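Local atomic coordinates of EscN (Escherichia coli O127:H6, PDB entry 2OBL), a protein that belongs to the ATP synthase alpha/beta family, has a P-loop NTPase-type fold and is probably a component of a type III secretion system. Residues A97-R108 against T123-S134. The protein carries 1 engineered substitution. Residues are numbered along the deposited sequence; the frame is centred on the assembly and turned at random.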
loop_
_atom_site.group_PDB
_atom_site.type_symbol
_atom_site.label_atom_id
_atom_site.label_comp_id
_atom_site.label_asym_id
_atom_site.label_seq_id
_atom_site.Cartn_x
_atom_site.Cartn_y
_atom_site.Cartn_z
ATOM N N ALA A 97 9.131 7.195 -6.166
ATOM C CA ALA A 97 8.804 8.251 -5.224
ATOM C C ALA A 97 10.084 8.978 -4.848
ATOM O O ALA A 97 11.134 8.354 -4.715
ATOM C CB ALA A 97 8.156 7.666 -3.977
ATOM N N ASP A 98 9.988 10.293 -4.695
ATOM C CA ASP A 98 11.130 11.124 -4.303
ATOM C C ASP A 98 11.394 10.951 -2.811
ATOM O O ASP A 98 12.539 10.974 -2.349
ATOM C CB ASP A 98 10.814 12.597 -4.567
ATOM C CG ASP A 98 10.635 12.910 -6.038
ATOM O OD1 ASP A 98 11.259 12.230 -6.880
ATOM O OD2 ASP A 98 9.871 13.846 -6.352
ATOM N N ILE A 99 10.305 10.798 -2.068
ATOM C CA ILE A 99 10.329 10.722 -0.610
ATOM C C ILE A 99 9.298 9.702 -0.156
ATOM O O ILE A 99 8.183 9.685 -0.664
ATOM C CB ILE A 99 9.909 12.073 -0.001
ATOM C CG1 ILE A 99 10.830 13.204 -0.478
ATOM C CG2 ILE A 99 9.866 11.992 1.526
ATOM C CD1 ILE A 99 12.159 13.233 0.223
ATOM N N ILE A 100 9.671 8.866 0.803
ATOM C CA ILE A 100 8.737 7.912 1.390
ATOM C C ILE A 100 8.527 8.268 2.851
ATOM O O ILE A 100 9.486 8.431 3.608
ATOM C CB ILE A 100 9.252 6.451 1.296
ATOM C CG1 ILE A 100 9.540 6.070 -0.157
ATOM C CG2 ILE A 100 8.221 5.492 1.885
ATOM C CD1 ILE A 100 10.373 4.806 -0.276
ATOM N N VAL A 101 7.264 8.415 3.240
ATOM C CA VAL A 101 6.941 8.598 4.632
ATOM C C VAL A 101 6.211 7.349 5.090
ATOM O O VAL A 101 5.127 7.043 4.596
ATOM C CB VAL A 101 6.076 9.851 4.860
ATOM C CG1 VAL A 101 5.712 9.997 6.323
ATOM C CG2 VAL A 101 6.804 11.092 4.340
ATOM N N LEU A 102 6.827 6.641 6.029
ATOM C CA LEU A 102 6.298 5.394 6.558
ATOM C C LEU A 102 5.715 5.626 7.937
ATOM O O LEU A 102 6.298 6.346 8.760
ATOM C CB LEU A 102 7.414 4.354 6.645
ATOM C CG LEU A 102 7.686 3.517 5.401
ATOM C CD1 LEU A 102 9.085 2.949 5.418
ATOM C CD2 LEU A 102 6.672 2.379 5.327
ATOM N N ALA A 103 4.542 5.051 8.174
ATOM C CA ALA A 103 3.971 5.019 9.493
ATOM C C ALA A 103 3.852 3.558 9.859
ATOM O O ALA A 103 3.070 2.805 9.241
ATOM C CB ALA A 103 2.619 5.699 9.528
ATOM N N LEU A 104 4.667 3.141 10.823
ATOM C CA LEU A 104 4.649 1.764 11.306
ATOM C C LEU A 104 4.007 1.743 12.686
ATOM O O LEU A 104 4.630 2.124 13.691
ATOM C CB LEU A 104 6.067 1.200 11.360
ATOM C CG LEU A 104 6.878 1.289 10.063
ATOM C CD1 LEU A 104 8.261 0.695 10.262
ATOM C CD2 LEU A 104 6.143 0.577 8.949
ATOM N N ILE A 105 2.755 1.311 12.722
ATOM C CA ILE A 105 1.909 1.478 13.893
ATOM C C ILE A 105 1.463 0.155 14.520
ATOM O O ILE A 105 0.870 -0.708 13.861
ATOM C CB ILE A 105 0.635 2.309 13.532
ATOM C CG1 ILE A 105 1.024 3.662 12.884
ATOM C CG2 ILE A 105 -0.288 2.449 14.764
ATOM C CD1 ILE A 105 -0.173 4.512 12.436
ATOM N N GLY A 106 1.744 0.001 15.806
ATOM C CA GLY A 106 1.079 -1.014 16.625
ATOM C C GLY A 106 1.683 -2.406 16.669
ATOM O O GLY A 106 1.116 -3.307 17.294
ATOM N N GLU A 107 2.815 -2.600 15.999
ATOM C CA GLU A 107 3.492 -3.907 16.049
ATOM C C GLU A 107 4.583 -3.903 17.115
ATOM O O GLU A 107 4.901 -2.861 17.686
ATOM C CB GLU A 107 4.081 -4.304 14.682
ATOM C CG GLU A 107 3.126 -4.199 13.492
ATOM C CD GLU A 107 2.098 -5.305 13.417
ATOM O OE1 GLU A 107 2.319 -6.387 14.013
ATOM O OE2 GLU A 107 1.053 -5.090 12.744
ATOM N N ARG A 108 5.145 -5.074 17.399
ATOM C CA ARG A 108 6.257 -5.155 18.345
ATOM C C ARG A 108 7.561 -4.730 17.680
ATOM O O ARG A 108 7.683 -4.771 16.458
ATOM C CB ARG A 108 6.387 -6.573 18.894
ATOM C CG ARG A 108 5.285 -6.945 19.863
ATOM C CD ARG A 108 5.423 -8.379 20.324
ATOM N NE ARG A 108 5.403 -9.321 19.206
ATOM C CZ ARG A 108 6.461 -10.012 18.785
ATOM N NH1 ARG A 108 7.638 -9.867 19.390
ATOM N NH2 ARG A 108 6.340 -10.854 17.761
ATOM N N THR A 123 17.497 3.571 0.154
ATOM C CA THR A 123 16.074 3.765 0.394
ATOM C C THR A 123 15.847 4.560 1.677
ATOM O O THR A 123 15.115 5.552 1.677
ATOM C CB THR A 123 15.317 2.427 0.445
ATOM O OG1 THR A 123 15.477 1.746 -0.804
ATOM C CG2 THR A 123 13.809 2.649 0.728
ATOM N N LEU A 124 16.486 4.137 2.765
ATOM C CA LEU A 124 16.340 4.834 4.045
ATOM C C LEU A 124 16.659 6.326 3.965
ATOM O O LEU A 124 16.072 7.131 4.683
ATOM C CB LEU A 124 17.185 4.158 5.128
ATOM C CG LEU A 124 16.776 2.731 5.504
ATOM C CD1 LEU A 124 17.906 2.059 6.253
ATOM C CD2 LEU A 124 15.465 2.737 6.339
ATOM N N SER A 125 17.581 6.690 3.076
ATOM C CA SER A 125 17.990 8.074 2.904
ATOM C C SER A 125 16.895 8.984 2.380
ATOM O O SER A 125 16.990 10.203 2.521
ATOM C CB SER A 125 19.206 8.158 1.987
ATOM O OG SER A 125 20.370 7.819 2.718
ATOM N N LYS A 126 15.873 8.401 1.754
ATOM C CA LYS A 126 14.715 9.193 1.318
ATOM C C LYS A 126 13.447 8.899 2.115
ATOM O O LYS A 126 12.350 9.312 1.717
ATOM C CB LYS A 126 14.449 9.011 -0.174
ATOM C CG LYS A 126 14.027 7.624 -0.581
ATOM C CD LYS A 126 13.739 7.603 -2.075
ATOM C CE LYS A 126 13.252 6.242 -2.542
ATOM N NZ LYS A 126 13.044 6.287 -4.018
ATOM N N CYS A 127 13.610 8.213 3.242
ATOM C CA CYS A 127 12.493 7.841 4.109
ATOM C C CYS A 127 12.408 8.686 5.370
ATOM O O CYS A 127 13.422 9.050 5.972
ATOM C CB CYS A 127 12.619 6.373 4.548
ATOM S SG CYS A 127 12.288 5.124 3.287
ATOM N N VAL A 128 11.183 8.982 5.776
ATOM C CA VAL A 128 10.918 9.389 7.150
ATOM C C VAL A 128 10.162 8.244 7.814
ATOM O O VAL A 128 9.145 7.774 7.297
ATOM C CB VAL A 128 10.082 10.686 7.225
ATOM C CG1 VAL A 128 9.943 11.125 8.680
ATOM C CG2 VAL A 128 10.734 11.790 6.404
ATOM N N LEU A 129 10.677 7.766 8.942
ATOM C CA LEU A 129 10.145 6.563 9.574
ATOM C C LEU A 129 9.408 6.920 10.857
ATOM O O LEU A 129 10.038 7.131 11.895
ATOM C CB LEU A 129 11.297 5.605 9.890
ATOM C CG LEU A 129 12.196 5.263 8.699
ATOM C CD1 LEU A 129 13.471 4.567 9.168
ATOM C CD2 LEU A 129 11.449 4.384 7.729
ATOM N N VAL A 130 8.079 7.024 10.777
ATOM C CA VAL A 130 7.264 7.290 11.951
ATOM C C VAL A 130 6.914 5.944 12.583
ATOM O O VAL A 130 6.198 5.132 11.999
ATOM C CB VAL A 130 5.981 8.056 11.599
ATOM C CG1 VAL A 130 5.139 8.288 12.872
ATOM C CG2 VAL A 130 6.321 9.377 10.897
ATOM N N VAL A 131 7.466 5.688 13.762
ATOM C CA VAL A 131 7.307 4.374 14.373
ATOM C C VAL A 131 6.697 4.475 15.754
ATOM O O VAL A 131 7.212 5.189 16.629
ATOM C CB VAL A 131 8.664 3.650 14.481
ATOM C CG1 VAL A 131 8.506 2.298 15.202
ATOM C CG2 VAL A 131 9.302 3.505 13.102
ATOM N N THR A 132 5.591 3.758 15.957
ATOM C CA THR A 132 4.970 3.667 17.277
ATOM C C THR A 132 4.572 2.231 17.555
ATOM O O THR A 132 3.580 1.735 17.004
ATOM C CB THR A 132 3.732 4.590 17.414
ATOM O OG1 THR A 132 2.790 4.313 16.365
ATOM C CG2 THR A 132 4.155 6.044 17.335
ATOM N N THR A 133 5.349 1.566 18.400
ATOM C CA THR A 133 5.117 0.162 18.685
ATOM C C THR A 133 3.951 -0.070 19.637
ATOM O O THR A 133 3.384 0.881 20.199
ATOM C CB THR A 133 6.380 -0.494 19.241
ATOM O OG1 THR A 133 6.802 0.247 20.383
ATOM C CG2 THR A 133 7.479 -0.453 18.192
ATOM N N SER A 134 3.598 -1.342 19.813
ATOM C CA SER A 134 2.413 -1.720 20.572
ATOM C C SER A 134 2.452 -1.238 22.021
ATOM O O SER A 134 1.407 -1.015 22.631
ATOM C CB SER A 134 2.212 -3.242 20.532
ATOM O OG SER A 134 3.352 -3.908 21.036
#
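Strands 99-105 and 127-132 run parallel, their axes 10° apart and 4.7 Å at closest approach, joined by an unbroken ladder of backbone hydrogen bonds from Ile-100 N to Lys-126 O through to Gly-106 N to Thr-132 O. On one face Leu-102 and Leu-129 project together in the same direction, CD1 of Leu-102 meeting CD2 of Leu-129 at 3.6 Å. Next to them CD1 of Leu-104 touches CG2 of Val-131 (4.1 Å), and at the other end the slim thiol SG of Cys-127 rests 3.9 Å from CB of Ile-100. The strands belong to the parallel core sheet of the P-loop NTPase fold, and the chain between them, with helix 109-116, makes a beta-alpha-beta crossover; Phe-115 of that helix covers Leu-102 and Leu-104. On the opposite face Ala-103, Val-128 and Val-130 meet helix 138-156, where small Ala-103 lets Ala-148 come close. CG of Lys-126 is tucked over its own backbone (chi1 66°), and from there the extended chain runs past Asp-98 O and slants across CD1 of Ile-100, so that NZ donates a hydrogen bond to Ala-97 O (2.9 Å), nearly in line with the C=O; the long aliphatic stem suits the apolar neighbour, the ammonium the carbonyl. Beyond the strands, Gly-106 takes a positive phi (88°), a conformation glycine adopts readily, and the turned chain presents Glu-107 O to Ser-134 N at 2.9 Å, the donor standing above the carbonyl plane. The Glu-107 carboxylate itself pairs with Arg-171.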